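Local coordinates for protein ESSB (Geobacillus thermodenitrificans, PDB 2YNQ) that serves as an integral membrane component of the type VII secretion system and binds copies of itself, seen here as the protein's extracellular domain, at residues Y80-E90 with L104-Q115. Numbering follows the deposited sequence.
Sequences YWIYIGRSQSE and LIVYALLKYREQ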
loop_
_atom_site.group_PDB
_atom_site.type_symbol
_atom_site.label_atom_id
_atom_site.label_comp_id
_atom_site.label_asym_id
_atom_site.label_seq_id
_atom_site.Cartn_x
_atom_site.Cartn_y
_atom_site.Cartn_z
ATOM N N TYR D 80 15.668 -3.293 3.652
ATOM C CA TYR D 80 14.805 -2.303 3.023
ATOM C C TYR D 80 13.336 -2.571 3.363
ATOM O O TYR D 80 12.644 -1.688 3.867
ATOM C CB TYR D 80 14.979 -2.311 1.513
ATOM C CG TYR D 80 13.981 -1.417 0.826
ATOM C CD1 TYR D 80 14.270 -0.079 0.603
ATOM C CD2 TYR D 80 12.734 -1.902 0.405
ATOM C CE1 TYR D 80 13.347 0.764 -0.025
ATOM C CE2 TYR D 80 11.809 -1.068 -0.228
ATOM C CZ TYR D 80 12.126 0.270 -0.433
ATOM O OH TYR D 80 11.245 1.137 -1.053
ATOM N N TRP D 81 12.867 -3.790 3.097
ATOM C CA TRP D 81 11.455 -4.094 3.293
ATOM C C TRP D 81 11.045 -4.115 4.754
ATOM O O TRP D 81 9.911 -3.750 5.093
ATOM C CB TRP D 81 11.061 -5.387 2.563
ATOM C CG TRP D 81 10.985 -5.126 1.078
ATOM C CD1 TRP D 81 11.861 -5.551 0.117
ATOM C CD2 TRP D 81 10.007 -4.306 0.403
ATOM N NE1 TRP D 81 11.477 -5.059 -1.117
ATOM C CE2 TRP D 81 10.333 -4.310 -0.967
ATOM C CE3 TRP D 81 8.880 -3.586 0.829
ATOM C CZ2 TRP D 81 9.578 -3.610 -1.922
ATOM C CZ3 TRP D 81 8.127 -2.891 -0.118
ATOM C CH2 TRP D 81 8.482 -2.911 -1.478
ATOM N N ILE D 82 11.967 -4.516 5.625
ATOM C CA ILE D 82 11.685 -4.514 7.038
ATOM C C ILE D 82 11.507 -3.066 7.521
ATOM O O ILE D 82 10.571 -2.765 8.288
ATOM C CB ILE D 82 12.786 -5.246 7.849
ATOM C CG1 ILE D 82 12.765 -6.756 7.553
ATOM C CG2 ILE D 82 12.623 -4.951 9.349
ATOM C CD1 ILE D 82 14.026 -7.555 8.033
ATOM N N TYR D 83 12.371 -2.164 7.065
ATOM C CA TYR D 83 12.207 -0.750 7.459
ATOM C C TYR D 83 10.985 -0.105 6.849
ATOM O O TYR D 83 10.326 0.731 7.496
ATOM C CB TYR D 83 13.408 0.109 7.094
ATOM C CG TYR D 83 14.708 -0.310 7.712
ATOM C CD1 TYR D 83 14.798 -0.676 9.058
ATOM C CD2 TYR D 83 15.873 -0.293 6.947
ATOM C CE1 TYR D 83 16.032 -1.057 9.610
ATOM C CE2 TYR D 83 17.091 -0.653 7.479
ATOM C CZ TYR D 83 17.165 -1.039 8.811
ATOM O OH TYR D 83 18.409 -1.378 9.305
ATOM N N ILE D 84 10.701 -0.436 5.594
ATOM C CA ILE D 84 9.446 0.009 5.009
ATOM C C ILE D 84 8.325 -0.486 5.910
ATOM O O ILE D 84 7.461 0.293 6.295
ATOM C CB ILE D 84 9.205 -0.516 3.583
ATOM C CG1 ILE D 84 10.124 0.183 2.569
ATOM C CG2 ILE D 84 7.743 -0.341 3.220
ATOM C CD1 ILE D 84 9.809 1.704 2.282
ATOM N N GLY D 85 8.355 -1.771 6.279
ATOM C CA GLY D 85 7.291 -2.341 7.123
ATOM C C GLY D 85 7.161 -1.659 8.482
ATOM O O GLY D 85 6.069 -1.545 9.019
ATOM N N ARG D 86 8.281 -1.200 9.041
ATOM C CA ARG D 86 8.270 -0.583 10.367
ATOM C C ARG D 86 8.059 0.923 10.267
ATOM O O ARG D 86 8.120 1.625 11.265
ATOM C CB ARG D 86 9.558 -0.895 11.147
ATOM C CG ARG D 86 9.715 -2.346 11.472
ATOM C CD ARG D 86 10.972 -2.694 12.251
ATOM N NE ARG D 86 10.851 -4.060 12.796
ATOM C CZ ARG D 86 11.678 -4.610 13.682
ATOM N NH1 ARG D 86 12.719 -3.932 14.156
ATOM N NH2 ARG D 86 11.448 -5.845 14.113
ATOM N N SER D 87 7.786 1.411 9.067
ATOM C CA SER D 87 7.561 2.837 8.852
ATOM C C SER D 87 8.805 3.654 9.195
ATOM O O SER D 87 8.711 4.723 9.792
ATOM C CB SER D 87 6.349 3.330 9.668
ATOM O OG SER D 87 5.173 2.640 9.275
ATOM N N GLN D 88 9.964 3.128 8.843
ATOM C CA GLN D 88 11.216 3.835 9.009
ATOM C C GLN D 88 11.676 4.188 7.610
ATOM O O GLN D 88 12.694 3.677 7.114
ATOM C CB GLN D 88 12.233 2.969 9.752
ATOM C CG GLN D 88 11.882 2.781 11.229
ATOM C CD GLN D 88 12.757 1.711 11.914
ATOM O OE1 GLN D 88 12.386 0.529 11.954
ATOM N NE2 GLN D 88 13.928 2.120 12.425
ATOM N N SER D 89 10.892 5.052 6.958
ATOM C CA SER D 89 11.103 5.348 5.520
ATOM C C SER D 89 12.448 6.017 5.279
ATOM O O SER D 89 13.085 5.762 4.265
ATOM C CB SER D 89 9.967 6.207 4.941
ATOM O OG SER D 89 9.698 7.303 5.805
ATOM N N GLU D 90 12.884 6.836 6.230
ATOM C CA GLU D 90 14.212 7.473 6.158
ATOM C C GLU D 90 15.330 6.437 6.048
ATOM O O GLU D 90 16.230 6.552 5.210
ATOM C CB GLU D 90 14.407 8.398 7.354
ATOM C CG GLU D 90 13.427 9.566 7.268
ATOM C CD GLU D 90 13.119 10.222 8.589
ATOM O OE1 GLU D 90 12.547 9.584 9.468
ATOM O OE2 GLU D 90 13.424 11.413 8.740
ATOM N N LEU D 104 12.895 1.428 -5.868
ATOM C CA LEU D 104 12.861 1.326 -4.431
ATOM C C LEU D 104 13.082 2.698 -3.807
ATOM O O LEU D 104 12.460 3.025 -2.797
ATOM C CB LEU D 104 13.847 0.265 -3.902
ATOM C CG LEU D 104 13.520 -1.219 -4.178
ATOM C CD1 LEU D 104 14.410 -2.137 -3.347
ATOM C CD2 LEU D 104 12.073 -1.580 -3.939
ATOM N N ILE D 105 13.944 3.507 -4.408
ATOM C CA ILE D 105 14.131 4.886 -3.948
ATOM C C ILE D 105 12.818 5.624 -4.107
ATOM O O ILE D 105 12.347 6.275 -3.173
ATOM C CB ILE D 105 15.260 5.634 -4.707
ATOM C CG1 ILE D 105 16.606 4.914 -4.506
ATOM C CG2 ILE D 105 15.326 7.099 -4.261
ATOM C CD1 ILE D 105 17.766 5.393 -5.425
ATOM N N VAL D 106 12.193 5.487 -5.266
ATOM C CA VAL D 106 10.920 6.152 -5.471
ATOM C C VAL D 106 9.893 5.693 -4.443
ATOM O O VAL D 106 9.179 6.518 -3.859
ATOM C CB VAL D 106 10.368 5.942 -6.894
ATOM C CG1 VAL D 106 8.939 6.409 -6.960
ATOM C CG2 VAL D 106 11.229 6.672 -7.911
ATOM N N TYR D 107 9.810 4.389 -4.214
ATOM C CA TYR D 107 8.808 3.888 -3.273
ATOM C C TYR D 107 9.036 4.423 -1.853
ATOM O O TYR D 107 8.086 4.806 -1.150
ATOM C CB TYR D 107 8.776 2.374 -3.280
ATOM C CG TYR D 107 7.613 1.836 -2.517
ATOM C CD1 TYR D 107 6.328 1.858 -3.070
ATOM C CD2 TYR D 107 7.781 1.314 -1.240
ATOM C CE1 TYR D 107 5.245 1.371 -2.372
ATOM C CE2 TYR D 107 6.702 0.805 -0.529
ATOM C CZ TYR D 107 5.443 0.844 -1.094
ATOM O OH TYR D 107 4.369 0.379 -0.379
ATOM N N ALA D 108 10.299 4.478 -1.444
ATOM C CA ALA D 108 10.656 5.005 -0.143
ATOM C C ALA D 108 10.374 6.511 -0.048
ATOM O O ALA D 108 9.909 7.006 0.981
ATOM C CB ALA D 108 12.107 4.699 0.148
ATOM N N LEU D 109 10.619 7.227 -1.145
ATOM C CA LEU D 109 10.299 8.661 -1.229
ATOM C C LEU D 109 8.802 8.888 -1.020
ATOM O O LEU D 109 8.395 9.808 -0.291
ATOM C CB LEU D 109 10.764 9.249 -2.558
ATOM C CG LEU D 109 12.262 9.569 -2.625
ATOM C CD1 LEU D 109 12.715 9.772 -4.069
ATOM C CD2 LEU D 109 12.675 10.783 -1.725
ATOM N N LEU D 110 7.986 8.026 -1.638
ATOM C CA LEU D 110 6.532 8.073 -1.417
ATOM C C LEU D 110 6.132 7.856 0.039
ATOM O O LEU D 110 5.315 8.598 0.561
ATOM C CB LEU D 110 5.803 7.100 -2.333
ATOM C CG LEU D 110 5.755 7.563 -3.799
ATOM C CD1 LEU D 110 5.295 6.409 -4.689
ATOM C CD2 LEU D 110 4.892 8.840 -4.030
ATOM N N LYS D 111 6.711 6.860 0.711
ATOM C CA LYS D 111 6.406 6.647 2.138
ATOM C C LYS D 111 6.901 7.830 2.966
ATOM O O LYS D 111 6.245 8.257 3.911
ATOM C CB LYS D 111 7.007 5.333 2.653
ATOM C CG LYS D 111 6.338 4.069 2.117
ATOM C CD LYS D 111 4.808 4.073 2.316
ATOM C CE LYS D 111 4.178 2.687 2.203
ATOM N NZ LYS D 111 4.367 1.846 3.465
ATOM N N TYR D 112 8.044 8.390 2.588
ATOM C CA TYR D 112 8.582 9.526 3.305
ATOM C C TYR D 112 7.678 10.754 3.121
ATOM O O TYR D 112 7.496 11.550 4.055
ATOM C CB TYR D 112 10.020 9.802 2.847
ATOM C CG TYR D 112 10.707 10.947 3.536
ATOM C CD1 TYR D 112 10.675 11.091 4.921
ATOM C CD2 TYR D 112 11.411 11.878 2.801
ATOM C CE1 TYR D 112 11.343 12.165 5.555
ATOM C CE2 TYR D 112 12.071 12.947 3.406
ATOM C CZ TYR D 112 12.035 13.087 4.779
ATOM O OH TYR D 112 12.684 14.173 5.353
ATOM N N ARG D 113 7.100 10.887 1.928
ATOM C CA ARG D 113 6.168 11.968 1.666
ATOM C C ARG D 113 5.035 11.932 2.689
ATOM O O ARG D 113 4.726 12.954 3.301
ATOM C CB ARG D 113 5.646 11.944 0.225
ATOM C CG ARG D 113 5.150 13.312 -0.232
ATOM C CD ARG D 113 4.868 13.401 -1.742
ATOM N NE ARG D 113 3.448 13.279 -2.056
ATOM C CZ ARG D 113 2.532 14.221 -1.826
ATOM N NH1 ARG D 113 2.863 15.379 -1.262
ATOM N NH2 ARG D 113 1.268 13.998 -2.168
ATOM N N GLU D 114 4.458 10.749 2.907
ATOM C CA GLU D 114 3.348 10.593 3.858
ATOM C C GLU D 114 3.744 11.063 5.246
ATOM O O GLU D 114 2.967 11.717 5.930
ATOM C CB GLU D 114 2.922 9.138 3.967
ATOM C CG GLU D 114 2.145 8.565 2.810
ATOM C CD GLU D 114 1.977 7.057 2.961
ATOM O OE1 GLU D 114 2.132 6.549 4.097
ATOM O OE2 GLU D 114 1.702 6.368 1.955
ATOM N N GLN D 115 4.961 10.719 5.650
ATOM C CA GLN D 115 5.440 11.031 6.979
ATOM C C GLN D 115 5.619 12.535 7.162
ATOM O O GLN D 115 5.400 13.075 8.263
ATOM C CB GLN D 115 6.744 10.293 7.255
ATOM C CG GLN D 115 7.264 10.500 8.662
ATOM C CD GLN D 115 8.633 9.897 8.869
ATOM O OE1 GLN D 115 8.911 8.770 8.430
ATOM N NE2 GLN D 115 9.502 10.640 9.550
HETATM O O HOH W 1 6.855 2.732 5.010
HETATM O O HOH W 2 7.936 6.461 7.493
HETATM O O HOH W 3 7.126 7.273 10.124
#
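In the all-helical extracellular domain, Y80 and L104 join helices 75-85 and 102-118, whose segments 80-85 and 104-115 run nearly parallel (17°), their axes approaching to 11.4 Å; helix 89-99 comes between them in sequence. With CG anti to the backbone N (chi1 173°), the Y80 ring reaches across, and its OH donates to L104 O at 2.8 Å, tilted modestly from the carbonyl plane. That oxygen also accepts the helical bond from A108 N. L104 CD1 sits over the ring centre, a CH-pi contact 4.1 Å from the Y80 centroid, while I84 CG1 takes the opposite face. Replacing Y80 by an alanine would remove the phenol, which would probably cost L104 O its second donor and open a gap between L104 and I84. The six-membered ring of W81 meets Y107 obliquely (46°), W81 CZ3 to Y107 CE2 4.0 Å. A Schellman motif (Q88 N to Y83 O, S87 N to I84 O), with S87 as C-prime, ends the helix; S89 then enters as a knob among A108, K111, Y112 and Q115, S89 CB lying 3.8 Å from K111 CB. Poorly ordered Q115 donates through NE2 to E90 OE1 (3.2 Å) from above the carboxylate plane. Water 1 bridges I84 O and K111 NZ, whose ammonium group also salt-bridges E55. Beyond the pair, W81 packs on V52 of helix 41-53, Y112 on I134 of helix 124-152, and L110 on L57 of the second subunit.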